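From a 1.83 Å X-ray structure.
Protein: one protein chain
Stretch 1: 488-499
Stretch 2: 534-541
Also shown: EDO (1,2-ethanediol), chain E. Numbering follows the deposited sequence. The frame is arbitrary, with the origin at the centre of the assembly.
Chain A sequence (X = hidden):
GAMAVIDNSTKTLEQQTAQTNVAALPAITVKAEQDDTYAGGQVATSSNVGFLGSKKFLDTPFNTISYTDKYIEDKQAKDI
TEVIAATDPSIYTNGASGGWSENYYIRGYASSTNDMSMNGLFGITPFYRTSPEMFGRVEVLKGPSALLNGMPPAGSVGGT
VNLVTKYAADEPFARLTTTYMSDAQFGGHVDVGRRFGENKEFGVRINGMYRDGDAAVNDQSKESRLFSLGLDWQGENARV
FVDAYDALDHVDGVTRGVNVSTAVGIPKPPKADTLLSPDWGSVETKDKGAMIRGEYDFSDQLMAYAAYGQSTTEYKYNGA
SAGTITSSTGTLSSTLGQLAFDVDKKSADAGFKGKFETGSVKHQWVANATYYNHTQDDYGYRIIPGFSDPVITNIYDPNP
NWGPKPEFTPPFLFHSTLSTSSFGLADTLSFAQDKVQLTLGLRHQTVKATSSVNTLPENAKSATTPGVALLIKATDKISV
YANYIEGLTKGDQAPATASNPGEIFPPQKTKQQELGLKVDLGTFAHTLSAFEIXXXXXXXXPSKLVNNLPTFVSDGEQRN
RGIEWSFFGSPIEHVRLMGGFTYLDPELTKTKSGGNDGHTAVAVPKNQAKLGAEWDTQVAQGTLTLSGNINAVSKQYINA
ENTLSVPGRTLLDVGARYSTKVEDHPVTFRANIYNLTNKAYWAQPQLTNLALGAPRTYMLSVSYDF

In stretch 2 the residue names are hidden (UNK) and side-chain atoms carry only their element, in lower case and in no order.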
# COMPACT_ATOMS: atom_id res chain seq x y z
N LEU A 488 -31.14 -27.02 -21.17
CA LEU A 488 -31.17 -28.47 -21.05
C LEU A 488 -29.90 -28.96 -20.36
O LEU A 488 -28.80 -28.47 -20.60
CB LEU A 488 -31.31 -29.09 -22.44
CG LEU A 488 -32.65 -28.83 -23.16
CD1 LEU A 488 -32.65 -29.51 -24.53
CD2 LEU A 488 -33.82 -29.30 -22.33
N THR A 489 -30.07 -30.02 -19.57
CA THR A 489 -28.99 -30.71 -18.91
C THR A 489 -29.26 -32.21 -19.05
O THR A 489 -30.38 -32.66 -18.80
CB THR A 489 -28.89 -30.32 -17.43
OG1 THR A 489 -28.90 -28.89 -17.27
CG2 THR A 489 -27.67 -30.93 -16.77
N LYS A 490 -28.22 -32.96 -19.42
CA LYS A 490 -28.29 -34.42 -19.56
C LYS A 490 -28.94 -35.00 -18.30
O LYS A 490 -28.60 -34.62 -17.17
CB LYS A 490 -26.87 -34.97 -19.73
CG LYS A 490 -26.75 -36.48 -19.81
CD LYS A 490 -25.36 -36.93 -20.19
CE LYS A 490 -24.29 -36.43 -19.24
NZ LYS A 490 -24.32 -37.22 -17.99
N GLY A 491 -29.85 -35.96 -18.49
CA GLY A 491 -30.49 -36.59 -17.36
C GLY A 491 -29.54 -37.47 -16.56
O GLY A 491 -28.61 -38.05 -17.10
N ASP A 492 -29.76 -37.52 -15.26
CA ASP A 492 -29.02 -38.42 -14.38
C ASP A 492 -29.56 -39.85 -14.54
O ASP A 492 -30.71 -40.07 -15.01
CB ASP A 492 -29.19 -37.98 -12.92
CG ASP A 492 -28.50 -36.67 -12.59
OD1 ASP A 492 -27.50 -36.36 -13.24
OD2 ASP A 492 -28.87 -36.08 -11.57
N GLN A 493 -28.78 -40.82 -14.03
CA GLN A 493 -29.16 -42.24 -14.06
C GLN A 493 -29.36 -42.75 -12.62
O GLN A 493 -28.55 -42.48 -11.74
CB GLN A 493 -28.10 -43.08 -14.77
CG GLN A 493 -28.44 -44.57 -14.81
CD GLN A 493 -27.58 -45.31 -15.80
OE1 GLN A 493 -26.38 -45.08 -15.89
NE2 GLN A 493 -28.19 -46.19 -16.58
N ALA A 494 -30.50 -43.41 -12.40
CA ALA A 494 -30.85 -43.96 -11.10
C ALA A 494 -29.84 -45.05 -10.75
O ALA A 494 -29.48 -45.87 -11.60
CB ALA A 494 -32.26 -44.47 -11.12
N PRO A 495 -29.31 -45.07 -9.51
CA PRO A 495 -28.38 -46.12 -9.10
C PRO A 495 -29.04 -47.51 -8.96
O PRO A 495 -30.28 -47.60 -8.87
CB PRO A 495 -27.86 -45.59 -7.75
CG PRO A 495 -29.03 -44.80 -7.20
CD PRO A 495 -29.67 -44.16 -8.41
N ALA A 496 -28.21 -48.55 -8.79
CA ALA A 496 -28.66 -49.95 -8.65
C ALA A 496 -29.48 -50.17 -7.37
O ALA A 496 -30.24 -51.14 -7.29
CB ALA A 496 -27.45 -50.86 -8.69
N THR A 497 -29.41 -49.22 -6.42
CA THR A 497 -30.09 -49.31 -5.13
C THR A 497 -31.54 -48.78 -5.20
O THR A 497 -32.29 -48.93 -4.24
CB THR A 497 -29.33 -48.52 -4.06
OG1 THR A 497 -29.16 -47.21 -4.58
CG2 THR A 497 -27.98 -49.12 -3.74
N ALA A 498 -31.93 -48.19 -6.33
CA ALA A 498 -33.25 -47.53 -6.44
C ALA A 498 -34.33 -48.56 -6.81
O ALA A 498 -34.02 -49.63 -7.27
CB ALA A 498 -33.17 -46.43 -7.47
N SER A 499 -35.60 -48.18 -6.63
CA SER A 499 -36.74 -48.97 -7.11
C SER A 499 -36.74 -49.02 -8.64
O SER A 499 -37.37 -49.90 -9.24
CB SER A 499 -38.03 -48.41 -6.60
OG SER A 499 -38.30 -47.13 -7.16
N UNK A 534 -36.25 -21.60 -13.15
CA UNK A 534 -36.31 -22.82 -12.36
C UNK A 534 -35.38 -23.86 -12.97
O UNK A 534 -35.43 -24.11 -14.17
c UNK A 534 -37.74 -23.34 -12.22
c UNK A 534 -38.62 -22.37 -11.47
o UNK A 534 -38.27 -23.57 -13.53
N UNK A 535 -34.63 -24.54 -12.11
CA UNK A 535 -33.71 -25.58 -12.55
C UNK A 535 -34.00 -26.85 -11.75
O UNK A 535 -33.91 -26.87 -10.52
c UNK A 535 -28.80 -26.50 -13.58
c UNK A 535 -31.24 -26.21 -12.82
c UNK A 535 -32.25 -25.17 -12.35
n UNK A 535 -28.67 -27.94 -13.25
c UNK A 535 -29.76 -25.77 -12.67
N UNK A 536 -34.27 -27.98 -12.44
CA UNK A 536 -34.56 -29.22 -11.73
C UNK A 536 -33.28 -29.93 -11.25
O UNK A 536 -32.21 -29.73 -11.82
c UNK A 536 -34.90 -29.53 -14.10
c UNK A 536 -34.51 -28.07 -13.88
c UNK A 536 -35.31 -30.08 -12.75
N UNK A 537 -33.44 -30.79 -10.23
CA UNK A 537 -32.40 -31.69 -9.82
C UNK A 537 -33.04 -33.03 -9.45
O UNK A 537 -34.24 -33.13 -9.21
c UNK A 537 -31.59 -31.13 -8.65
o UNK A 537 -32.42 -30.99 -7.50
N UNK A 538 -32.20 -34.06 -9.44
CA UNK A 538 -32.65 -35.44 -9.24
C UNK A 538 -32.01 -36.00 -7.97
O UNK A 538 -30.90 -35.65 -7.65
c UNK A 538 -32.31 -36.27 -10.45
o UNK A 538 -33.03 -35.83 -11.60
N UNK A 539 -32.71 -36.90 -7.27
CA UNK A 539 -32.17 -37.55 -6.08
C UNK A 539 -32.98 -38.81 -5.74
O UNK A 539 -34.09 -38.99 -6.20
c UNK A 539 -33.86 -34.69 -5.03
c UNK A 539 -32.15 -36.55 -4.92
c UNK A 539 -33.50 -35.95 -4.61
c UNK A 539 -36.03 -34.92 -4.05
c UNK A 539 -35.12 -34.17 -4.76
o UNK A 539 -37.30 -34.48 -3.77
c UNK A 539 -35.67 -36.17 -3.59
c UNK A 539 -34.40 -36.65 -3.83
N UNK A 540 -32.42 -39.62 -4.84
CA UNK A 540 -33.05 -40.80 -4.28
C UNK A 540 -33.97 -40.40 -3.13
O UNK A 540 -33.51 -39.78 -2.19
c UNK A 540 -30.98 -43.98 -3.31
c UNK A 540 -31.91 -41.72 -3.82
c UNK A 540 -32.25 -43.19 -3.61
c UNK A 540 -32.97 -43.77 -4.82
N UNK A 541 -35.28 -40.60 -3.30
CA UNK A 541 -36.32 -40.19 -2.36
C UNK A 541 -36.74 -41.37 -1.46
O UNK A 541 -37.52 -42.23 -1.88
o UNK A 541 -38.44 -39.14 -0.97
c UNK A 541 -37.52 -39.60 -3.11
o UNK A 541 -39.64 -38.59 -2.73
c UNK A 541 -38.60 -39.04 -2.20
C1 EDO E . -31.58 -28.08 -5.96
O1 EDO E . -32.35 -28.49 -7.09
C2 EDO E . -32.52 -28.18 -4.76
O2 EDO E . -32.72 -29.56 -4.47
O HOH W 1 -31.71 -35.79 -13.98
O HOH W 2 -29.52 -33.70 -10.35

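Position 534 carries three side-chain atoms: one carbon bearing an oxygen and a second carbon. This beta-branched hydroxyl pattern is threonine, and Thr-534, with chi1 at 58° (p), lies out of reach of stretch 1.

Position 535 has four carbons in a row ending in a nitrogen, the unbranched chain of a lysine. The CA-to-CB bond of Lys-535 points sideways, yet the chain, with chi1 to chi3 all t, brings its end nearer, so that NZ stands 4.1 Å from OG1 of Thr-489. No hydrogen bond joins these two atoms; OG1 is satisfied elsewhere in the structure.

At position 536 three carbons close a ring onto the backbone nitrogen, which is diagnostic of proline. Pro-536 makes no contact, its CA lying 9.2 Å from CA of Thr-489.

Position 537 shows one carbon and then one oxygen, the two-atom side chain of serine. Ser-537 points away from stretch 1, and its OG forms a 2.5 Å hydrogen bond with O1 of the 1,2-ethanediol, where either could be the donor.

Position 538 repeats the carbon-then-oxygen pattern, but here CA-to-CB points toward stretch 1 and CB lies 3.6 Å from OD2 of Asp-492. The residue is again serine. The OG of Ser-538 is 2.7 Å from water 1, which also accepts from N of Asp-492 at 2.9 Å.

Position 539 has one carbon followed by a six-carbon ring bearing an oxygen: tyrosine. Tyr-539 points away, with chi1 at 56° (p), and does not touch stretch 1.

Position 540 has four carbons, forked at the second, and reaches Pro-495, Thr-497 and Ala-498. The fork identifies leucine. With chi1 at -161° (t) and chi2 at 51° (p), Leu-540 sets CD1 3.8 Å from CB of Ala-498, while CD2 lies 3.9 Å from OG1 of Thr-497 and 4.4 Å from CG of Pro-495.

Position 541 bears two carbons, the second carrying two oxygens. A carboxylate this short belongs to aspartate, and Asp-541 is out of reach of stretch 1.

The contact is small, burying 231 Å² in total, and contains no direct hydrogen bond across the stretches. Leu-540 has the largest covered area, packing against the type I turn from Pro-495 to Ala-498, which the 3.1 Å bond from Ala-498 N to Pro-495 O closes. Water provides the polar link: water 2 donates to OD2 of Asp-492 at 2.8 Å and accepts from N of Ser-538 at 2.9 Å, so with water 1 it bridges this pair twice.

Stretch 2 534-541: TKPSSYLD
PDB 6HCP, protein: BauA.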